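Local coordinates for protein botulinum neurotoxin type G (Clostridium botulinum, PDB 3MPP) that attaches to host cells through the receptor-binding domain of its heavy chain and delivers a metalloprotease light chain into the cytosol, at residues A3-S8 and L14-G19; D65-N70 and S101-S106; I112-I117 and I146-D151. The protein carries 4 engineered substitutions. All blocks are in the same frame, centred on the assembly; numbering follows the deposited sequence.

How the contacts relate
From the N terminus, the chain first closes contact 1, a tight hairpin with only five residues between A3-S8 and L14-G19. Contact 2 follows, bringing D65-N70 against S101-S106 across a loop of 30 residues, and contact 3 then joins I112-I117 to I146-D151 across 28. The three loops lie in series, neither nesting nor crossing. Contacts 2 and 3 are neighbours, their centres about 5 Å apart: strands 67-74 and 144-150 pair in one sheet, strands 103-108 and 111-117 in the other, and both contacts tie these sheets together. Contact 1, its centre about 17 Å from that of contact 2, belongs to the first sheet, which it joins through strand 195-204.

Contact 1. Residues A3-S8 and L14-G19; sequences AILSLS and LIDSSG
S8 and I15 form a hydrogen-bonded antiparallel pair in the hairpin of strands 3-10 and 13-16: I15 N reaches S8 O at 2.7 Å, and S8 N returns to I15 O at 3.0 Å. L7 and D16 make the adjoining non-hydrogen-bonded pair. Beyond it, S17 N donates to S6 O at 2.7 Å. Serine suits both places because each short hydroxyl reaches the other: S8 OG and S17 OG lie 2.6 Å apart, a hydrogen bond in which either may be the donor, and S8 OG has a weak further bond to N37.

The side chain of D16 links the strand to the turn. Its CB lies 4.1 Å from L5 CD1, and CG comes within 3.4 Å of the same methyl. CG, anti to the backbone N (chi1 178°), leans toward the turn on the side of D16's own carbonyl carbon, with OD1 facing S6 N. OD1 accepts from S6 N at 3.1 Å, almost in line with the N-H, and from S18 N, which makes an Asx turn, although the modelled place of OD1 is less sure. OD2 takes a bond from water 2 at 2.6 Å, a water that also donates to I4 O, and another from the backbone N of A22. These two donors to OD2 would probably favour the charged form of the carboxylate.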
loop_
_atom_site.group_PDB
_atom_site.type_symbol
_atom_site.label_atom_id
_atom_site.label_comp_id
_atom_site.label_asym_id
_atom_site.label_seq_id
_atom_site.Cartn_x
_atom_site.Cartn_y
_atom_site.Cartn_z
ATOM N N ALA A 3 -13.371 -18.136 -10.153
ATOM C CA ALA A 3 -13.352 -16.891 -10.911
ATOM C C ALA A 3 -13.901 -17.059 -12.328
ATOM O O ALA A 3 -13.398 -17.870 -13.105
ATOM C CB ALA A 3 -11.945 -16.318 -10.954
ATOM N N ILE A 4 -14.938 -16.288 -12.643
ATOM C CA ILE A 4 -15.463 -16.174 -14.002
ATOM C C ILE A 4 -14.432 -15.539 -14.929
ATOM O O ILE A 4 -14.365 -15.856 -16.118
ATOM C CB ILE A 4 -16.710 -15.274 -14.033
ATOM C CG1 ILE A 4 -17.934 -16.011 -13.494
ATOM C CG2 ILE A 4 -16.977 -14.778 -15.440
ATOM C CD1 ILE A 4 -19.190 -15.180 -13.575
ATOM N N LEU A 5 -13.638 -14.626 -14.377
ATOM C CA LEU A 5 -12.669 -13.875 -15.160
ATOM C C LEU A 5 -11.576 -13.389 -14.217
ATOM O O LEU A 5 -11.864 -12.941 -13.105
ATOM C CB LEU A 5 -13.350 -12.688 -15.847
ATOM C CG LEU A 5 -12.462 -11.583 -16.448
ATOM C CD1 LEU A 5 -11.701 -12.092 -17.666
ATOM C CD2 LEU A 5 -13.284 -10.363 -16.819
ATOM N N SER A 6 -10.324 -13.500 -14.647
ATOM C CA SER A 6 -9.204 -12.993 -13.855
ATOM C C SER A 6 -8.131 -12.441 -14.780
ATOM O O SER A 6 -7.622 -13.150 -15.650
ATOM C CB SER A 6 -8.622 -14.090 -12.964
ATOM O OG SER A 6 -7.933 -15.064 -13.725
ATOM N N LEU A 7 -7.794 -11.170 -14.605
ATOM C CA LEU A 7 -6.793 -10.549 -15.456
ATOM C C LEU A 7 -5.404 -10.787 -14.879
ATOM O O LEU A 7 -5.154 -10.540 -13.700
ATOM C CB LEU A 7 -7.053 -9.049 -15.625
ATOM C CG LEU A 7 -8.358 -8.663 -16.342
ATOM C CD1 LEU A 7 -8.427 -7.161 -16.643
ATOM C CD2 LEU A 7 -8.513 -9.463 -17.615
ATOM N N SER A 8 -4.506 -11.287 -15.716
ATOM C CA SER A 8 -3.110 -11.408 -15.336
ATOM C C SER A 8 -2.255 -10.901 -16.477
ATOM O O SER A 8 -2.584 -11.095 -17.647
ATOM C CB SER A 8 -2.746 -12.856 -15.020
ATOM O OG SER A 8 -3.538 -13.357 -13.961
ATOM N N LEU A 14 -1.428 -9.265 -21.503
ATOM C CA LEU A 14 -2.569 -9.331 -20.602
ATOM C C LEU A 14 -3.493 -10.473 -21.020
ATOM O O LEU A 14 -4.025 -10.479 -22.132
ATOM C CB LEU A 14 -3.345 -8.017 -20.637
ATOM C CG LEU A 14 -4.502 -7.864 -19.646
ATOM C CD1 LEU A 14 -3.998 -7.880 -18.220
ATOM C CD2 LEU A 14 -5.239 -6.578 -19.912
ATOM N N ILE A 15 -3.695 -11.431 -20.124
ATOM C CA ILE A 15 -4.515 -12.594 -20.443
ATOM C C ILE A 15 -5.622 -12.800 -19.420
ATOM O O ILE A 15 -5.662 -12.142 -18.378
ATOM C CB ILE A 15 -3.667 -13.883 -20.488
ATOM C CG1 ILE A 15 -3.123 -14.201 -19.094
ATOM C CG2 ILE A 15 -2.530 -13.739 -21.481
ATOM C CD1 ILE A 15 -2.466 -15.569 -18.971
ATOM N N ASP A 16 -6.514 -13.732 -19.728
ATOM C CA ASP A 16 -7.531 -14.176 -18.789
ATOM C C ASP A 16 -7.063 -15.481 -18.147
ATOM O O ASP A 16 -7.043 -16.524 -18.797
ATOM C CB ASP A 16 -8.856 -14.391 -19.521
ATOM C CG ASP A 16 -9.951 -14.901 -18.609
ATOM O OD1 ASP A 16 -9.740 -14.915 -17.379
ATOM O OD2 ASP A 16 -11.024 -15.280 -19.123
ATOM N N SER A 17 -6.668 -15.417 -16.880
ATOM C CA SER A 17 -6.202 -16.603 -16.161
ATOM C C SER A 17 -7.374 -17.476 -15.727
ATOM O O SER A 17 -7.186 -18.561 -15.185
ATOM C CB SER A 17 -5.380 -16.201 -14.933
ATOM O OG SER A 17 -4.209 -15.497 -15.302
ATOM N N SER A 18 -8.584 -16.983 -15.965
ATOM C CA SER A 18 -9.809 -17.671 -15.579
ATOM C C SER A 18 -9.907 -19.045 -16.237
ATOM O O SER A 18 -10.391 -20.010 -15.634
ATOM C CB SER A 18 -11.016 -16.827 -15.992
ATOM O OG SER A 18 -12.218 -17.310 -15.437
ATOM N N GLY A 19 -9.454 -19.124 -17.483
ATOM C CA GLY A 19 -9.623 -20.332 -18.264
ATOM C C GLY A 19 -10.933 -20.279 -19.021
ATOM O O GLY A 19 -11.322 -21.244 -19.678
HETATM O O HOH W 1 -11.357 -19.634 -13.147
HETATM O O HOH W 2 -13.562 -14.793 -18.876
#

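Contact 2. Residues D65-N70 and S101-S106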
loop_
_atom_site.group_PDB
_atom_site.type_symbol
_atom_site.label_atom_id
_atom_site.label_comp_id
_atom_site.label_asym_id
_atom_site.label_seq_id
_atom_site.Cartn_x
_atom_site.Cartn_y
_atom_site.Cartn_z
ATOM N N ASP A 65 -27.978 -12.459 -10.804
ATOM C CA ASP A 65 -28.198 -11.477 -9.748
ATOM C C ASP A 65 -27.309 -11.762 -8.538
ATOM O O ASP A 65 -27.427 -11.110 -7.501
ATOM C CB ASP A 65 -29.672 -11.457 -9.334
ATOM C CG ASP A 65 -30.044 -10.206 -8.559
ATOM O OD1 ASP A 65 -29.337 -9.187 -8.698
ATOM O OD2 ASP A 65 -31.047 -10.241 -7.815
ATOM N N ASN A 66 -26.424 -12.746 -8.677
ATOM C CA ASN A 66 -25.450 -13.069 -7.634
ATOM C C ASN A 66 -24.023 -13.148 -8.169
ATOM O O ASN A 66 -23.653 -14.109 -8.840
ATOM C CB ASN A 66 -25.811 -14.384 -6.933
ATOM C CG ASN A 66 -26.741 -14.183 -5.755
ATOM O OD1 ASN A 66 -27.718 -13.442 -5.840
ATOM N ND2 ASN A 66 -26.440 -14.843 -4.646
ATOM N N PHE A 67 -23.218 -12.135 -7.872
ATOM C CA PHE A 67 -21.825 -12.162 -8.287
ATOM C C PHE A 67 -20.980 -11.251 -7.409
ATOM O O PHE A 67 -21.503 -10.521 -6.563
ATOM C CB PHE A 67 -21.684 -11.777 -9.762
ATOM C CG PHE A 67 -21.824 -10.306 -10.027
ATOM C CD1 PHE A 67 -23.060 -9.688 -9.950
ATOM C CD2 PHE A 67 -20.724 -9.547 -10.368
ATOM C CE1 PHE A 67 -23.188 -8.333 -10.201
ATOM C CE2 PHE A 67 -20.844 -8.195 -10.620
ATOM C CZ PHE A 67 -22.078 -7.588 -10.537
ATOM N N SER A 68 -19.669 -11.313 -7.612
ATOM C CA SER A 68 -18.737 -10.531 -6.815
ATOM C C SER A 68 -17.640 -9.976 -7.698
ATOM O O SER A 68 -17.214 -10.625 -8.654
ATOM C CB SER A 68 -18.114 -11.400 -5.721
ATOM O OG SER A 68 -19.109 -12.060 -4.956
ATOM N N ILE A 69 -17.193 -8.768 -7.368
ATOM C CA ILE A 69 -16.094 -8.123 -8.064
ATOM C C ILE A 69 -14.980 -7.898 -7.052
ATOM O O ILE A 69 -15.240 -7.423 -5.943
ATOM C CB ILE A 69 -16.506 -6.748 -8.605
ATOM C CG1 ILE A 69 -17.675 -6.881 -9.578
ATOM C CG2 ILE A 69 -15.321 -6.060 -9.280
ATOM C CD1 ILE A 69 -17.382 -7.782 -10.749
ATOM N N ASN A 70 -13.751 -8.237 -7.433
ATOM C CA ASN A 70 -12.589 -8.066 -6.556
ATOM C C ASN A 70 -11.412 -7.530 -7.352
ATOM O O ASN A 70 -11.121 -8.001 -8.454
ATOM C CB ASN A 70 -12.232 -9.396 -5.870
ATOM C CG ASN A 70 -10.879 -9.361 -5.139
ATOM O OD1 ASN A 70 -10.653 -8.556 -4.222
ATOM N ND2 ASN A 70 -9.989 -10.263 -5.531
ATOM N N SER A 101 -27.708 0.160 -18.981
ATOM C CA SER A 101 -27.970 -0.673 -17.810
ATOM C C SER A 101 -26.857 -1.693 -17.554
ATOM O O SER A 101 -26.345 -2.322 -18.482
ATOM C CB SER A 101 -29.311 -1.390 -17.955
ATOM O OG SER A 101 -29.488 -2.338 -16.918
ATOM N N GLY A 102 -26.493 -1.851 -16.281
ATOM C CA GLY A 102 -25.440 -2.766 -15.881
ATOM C C GLY A 102 -24.828 -2.298 -14.578
ATOM O O GLY A 102 -25.544 -1.784 -13.718
ATOM N N TRP A 103 -23.511 -2.458 -14.435
ATOM C CA TRP A 103 -22.798 -1.960 -13.258
ATOM C C TRP A 103 -21.554 -1.165 -13.619
ATOM O O TRP A 103 -20.940 -1.374 -14.666
ATOM C CB TRP A 103 -22.403 -3.090 -12.306
ATOM C CG TRP A 103 -21.476 -4.115 -12.897
ATOM C CD1 TRP A 103 -21.830 -5.331 -13.409
ATOM C CD2 TRP A 103 -20.046 -4.033 -13.015
ATOM N NE1 TRP A 103 -20.717 -6.004 -13.847
ATOM C CE2 TRP A 103 -19.608 -5.231 -13.617
ATOM C CE3 TRP A 103 -19.096 -3.057 -12.684
ATOM C CZ2 TRP A 103 -18.265 -5.483 -13.893
ATOM C CZ3 TRP A 103 -17.755 -3.311 -12.954
ATOM C CH2 TRP A 103 -17.352 -4.513 -13.551
ATOM N N LYS A 104 -21.172 -0.265 -12.725
ATOM C CA LYS A 104 -19.954 0.503 -12.913
ATOM C C LYS A 104 -19.278 0.757 -11.578
ATOM O O LYS A 104 -19.941 0.896 -10.548
ATOM C CB LYS A 104 -20.256 1.828 -13.614
ATOM C CG LYS A 104 -20.951 2.854 -12.738
ATOM C CD LYS A 104 -21.280 4.123 -13.523
ATOM C CE LYS A 104 -21.969 5.159 -12.637
ATOM N NZ LYS A 104 -22.012 6.517 -13.261
ATOM N N VAL A 105 -17.950 0.789 -11.612
ATOM C CA VAL A 105 -17.155 1.253 -10.497
ATOM C C VAL A 105 -16.652 2.649 -10.861
ATOM O O VAL A 105 -16.102 2.870 -11.950
ATOM C CB VAL A 105 -15.968 0.297 -10.218
ATOM C CG1 VAL A 105 -15.049 0.870 -9.137
ATOM C CG2 VAL A 105 -16.481 -1.079 -9.811
ATOM N N SER A 106 -16.875 3.604 -9.968
ATOM C CA SER A 106 -16.421 4.968 -10.208
ATOM C C SER A 106 -15.651 5.520 -9.002
ATOM O O SER A 106 -15.713 4.986 -7.892
ATOM C CB SER A 106 -17.605 5.871 -10.561
ATOM O OG SER A 106 -18.463 6.032 -9.451
#
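In the lectin-like beta sandwich of the N-terminal receptor-binding subdomain, F67 and I69 of strand 67-74 meet W103 of strand 103-108, which belongs to the facing sheet. F67 and I69 are two residues apart and point into the same interior, where both touch the indole. F67 CZ comes to 3.7 Å from W103 CD1, and F67 CE2 lies over one face of the indole, 3.9 Å from W103 NE1. The phenyl and the five-membered ring are inclined at 36° with centroids 5.2 Å apart, an oblique pairing that is neither a stack nor an edge-to-face contact. Both aromatic side chains leave the backbone with CG between N and the carbonyl carbon (chi1 76° for F67, 61° for W103).

I69 approaches the six-membered end of the indole, with CD1 4.0 Å from W103 CZ2; the same methyl sits in plane at the edge of the F67 ring. On the far side of the strand, S68 turns its hydroxyl to the backbone of R206 and L208. The broad indole suits its place because one side chain can meet both F67 and I69. No hydrogen bond crosses here, so this contact rests on dispersion and the burial of apolar surface.

Contact 3. Residues I112-I117 and I146-D151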
loop_
_atom_site.group_PDB
_atom_site.type_symbol
_atom_site.label_atom_id
_atom_site.label_comp_id
_atom_site.label_asym_id
_atom_site.label_seq_id
_atom_site.Cartn_x
_atom_site.Cartn_y
_atom_site.Cartn_z
ATOM N N ILE A 112 -14.784 5.569 -3.291
ATOM C CA ILE A 112 -14.863 4.544 -4.313
ATOM C C ILE A 112 -16.313 4.074 -4.324
ATOM O O ILE A 112 -16.881 3.798 -3.268
ATOM C CB ILE A 112 -13.895 3.381 -4.014
ATOM C CG1 ILE A 112 -13.988 2.309 -5.099
ATOM C CG2 ILE A 112 -14.170 2.798 -2.649
ATOM C CD1 ILE A 112 -13.090 2.561 -6.280
ATOM N N ILE A 113 -16.914 4.008 -5.511
ATOM C CA ILE A 113 -18.372 3.908 -5.633
ATOM C C ILE A 113 -18.821 2.783 -6.558
ATOM O O ILE A 113 -18.331 2.649 -7.678
ATOM C CB ILE A 113 -18.966 5.209 -6.207
ATOM C CG1 ILE A 113 -18.626 6.407 -5.323
ATOM C CG2 ILE A 113 -20.465 5.078 -6.402
ATOM C CD1 ILE A 113 -18.946 7.737 -5.986
ATOM N N TRP A 114 -19.773 1.992 -6.080
ATOM C CA TRP A 114 -20.386 0.923 -6.858
ATOM C C TRP A 114 -21.830 1.309 -7.220
ATOM O O TRP A 114 -22.605 1.700 -6.355
ATOM C CB TRP A 114 -20.366 -0.362 -6.024
ATOM C CG TRP A 114 -21.131 -1.525 -6.581
ATOM C CD1 TRP A 114 -22.311 -2.029 -6.109
ATOM C CD2 TRP A 114 -20.750 -2.360 -7.680
ATOM N NE1 TRP A 114 -22.690 -3.118 -6.853
ATOM C CE2 TRP A 114 -21.750 -3.343 -7.822
ATOM C CE3 TRP A 114 -19.662 -2.376 -8.555
ATOM C CZ2 TRP A 114 -21.695 -4.323 -8.808
ATOM C CZ3 TRP A 114 -19.613 -3.349 -9.530
ATOM C CH2 TRP A 114 -20.621 -4.311 -9.647
ATOM N N THR A 115 -22.183 1.207 -8.495
ATOM C CA THR A 115 -23.494 1.645 -8.958
ATOM C C THR A 115 -24.182 0.596 -9.822
ATOM O O THR A 115 -23.563 0.007 -10.715
ATOM C CB THR A 115 -23.405 2.963 -9.763
ATOM O OG1 THR A 115 -22.890 4.011 -8.929
ATOM C CG2 THR A 115 -24.774 3.355 -10.285
ATOM N N LEU A 116 -25.464 0.365 -9.534
ATOM C CA LEU A 116 -26.309 -0.512 -10.334
ATOM C C LEU A 116 -27.378 0.336 -10.993
ATOM O O LEU A 116 -28.010 1.167 -10.344
ATOM C CB LEU A 116 -26.968 -1.582 -9.462
ATOM C CG LEU A 116 -26.041 -2.635 -8.856
ATOM C CD1 LEU A 116 -26.767 -3.427 -7.772
ATOM C CD2 LEU A 116 -25.507 -3.560 -9.938
ATOM N N ILE A 117 -27.564 0.141 -12.293
ATOM C CA ILE A 117 -28.540 0.908 -13.044
ATOM C C ILE A 117 -29.441 -0.040 -13.818
ATOM O O ILE A 117 -28.958 -0.923 -14.536
ATOM C CB ILE A 117 -27.855 1.885 -14.020
ATOM C CG1 ILE A 117 -26.862 2.771 -13.264
ATOM C CG2 ILE A 117 -28.900 2.718 -14.775
ATOM C CD1 ILE A 117 -26.174 3.801 -14.123
ATOM N N ILE A 146 -10.412 -4.186 -2.722
ATOM C CA ILE A 146 -11.840 -3.963 -2.604
ATOM C C ILE A 146 -12.578 -5.174 -3.146
ATOM O O ILE A 146 -12.144 -5.793 -4.112
ATOM C CB ILE A 146 -12.305 -2.671 -3.313
ATOM C CG1 ILE A 146 -13.821 -2.505 -3.158
ATOM C CG2 ILE A 146 -11.910 -2.686 -4.770
ATOM C CD1 ILE A 146 -14.326 -1.110 -3.466
ATOM N N THR A 147 -13.674 -5.517 -2.485
ATOM C CA THR A 147 -14.525 -6.610 -2.908
ATOM C C THR A 147 -15.965 -6.150 -2.803
ATOM O O THR A 147 -16.411 -5.693 -1.748
ATOM C CB THR A 147 -14.332 -7.872 -2.033
ATOM O OG1 THR A 147 -12.962 -8.286 -2.081
ATOM C CG2 THR A 147 -15.218 -9.012 -2.541
ATOM N N ILE A 148 -16.681 -6.253 -3.913
ATOM C CA ILE A 148 -18.090 -5.920 -3.940
ATOM C C ILE A 148 -18.877 -7.191 -4.203
ATOM O O ILE A 148 -18.602 -7.903 -5.170
ATOM C CB ILE A 148 -18.430 -4.914 -5.062
ATOM C CG1 ILE A 148 -17.612 -3.627 -4.920
ATOM C CG2 ILE A 148 -19.903 -4.592 -5.048
ATOM C CD1 ILE A 148 -16.358 -3.608 -5.762
ATOM N N THR A 149 -19.846 -7.474 -3.340
ATOM C CA THR A 149 -20.734 -8.616 -3.533
ATOM C C THR A 149 -22.165 -8.114 -3.646
ATOM O O THR A 149 -22.504 -7.055 -3.120
ATOM C CB THR A 149 -20.641 -9.652 -2.379
ATOM O OG1 THR A 149 -21.033 -9.047 -1.141
ATOM C CG2 THR A 149 -19.230 -10.203 -2.248
ATOM N N ASN A 150 -23.000 -8.875 -4.340
ATOM C CA ASN A 150 -24.397 -8.508 -4.506
ATOM C C ASN A 150 -25.248 -9.761 -4.590
ATOM O O ASN A 150 -24.878 -10.719 -5.265
ATOM C CB ASN A 150 -24.583 -7.663 -5.769
ATOM C CG ASN A 150 -26.004 -7.147 -5.923
ATOM O OD1 ASN A 150 -26.576 -6.577 -4.993
ATOM N ND2 ASN A 150 -26.578 -7.336 -7.107
ATOM N N ASP A 151 -26.382 -9.758 -3.901
ATOM C CA ASP A 151 -27.278 -10.909 -3.920
ATOM C C ASP A 151 -28.682 -10.526 -4.377
ATOM O O ASP A 151 -28.906 -9.410 -4.839
ATOM C CB ASP A 151 -27.311 -11.601 -2.552
ATOM C CG ASP A 151 -27.873 -10.714 -1.459
ATOM O OD1 ASP A 151 -29.028 -10.264 -1.592
ATOM O OD2 ASP A 151 -27.166 -10.479 -0.455
#
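W114 and I148 are the closest partners where strands 111-117 and 144-150 pack across the core of the jelly-roll sandwich. The methyl CG2 of I148 lies 3.4 Å from the centroid of the W114 five-membered ring and only 4° off its normal, a CH-pi contact squarely over that ring. W114 CG stands anti to the backbone N (chi1 171°); I148 CG2, anti to its own N, is the branch that stands over the ring.

To either side of this pair the same spacing of two residues repeats. I112 CG1, a methylene, meets the I146 methyl CD1 at 3.8 Å, the two side chains slanting across each other, while the side chains of L116 and N150 approach from opposite sheets. Beta-branched isoleucines suit these places because they fill the gap between sheets with compact bulk. The segments 112-117 and 146-150 run nearly parallel, at 21°, with axes 9.6 Å apart at closest approach, and the backbones draw nearest at the central pair, where the CA atoms of W114 and I148 are 7.8 Å apart.

Further out, backbone hydrogen bonds hold I148 to I69 and W114 to I126, fixing each partner in its own sheet. The side chains of I69, V105 and I126 pack on W114, and W103 brings its own ring up to the indole. All this apolar packing carries a polar cost: W114 NE1 is buried with no hydrogen-bonding partner, 3.6 Å from I148 CG2.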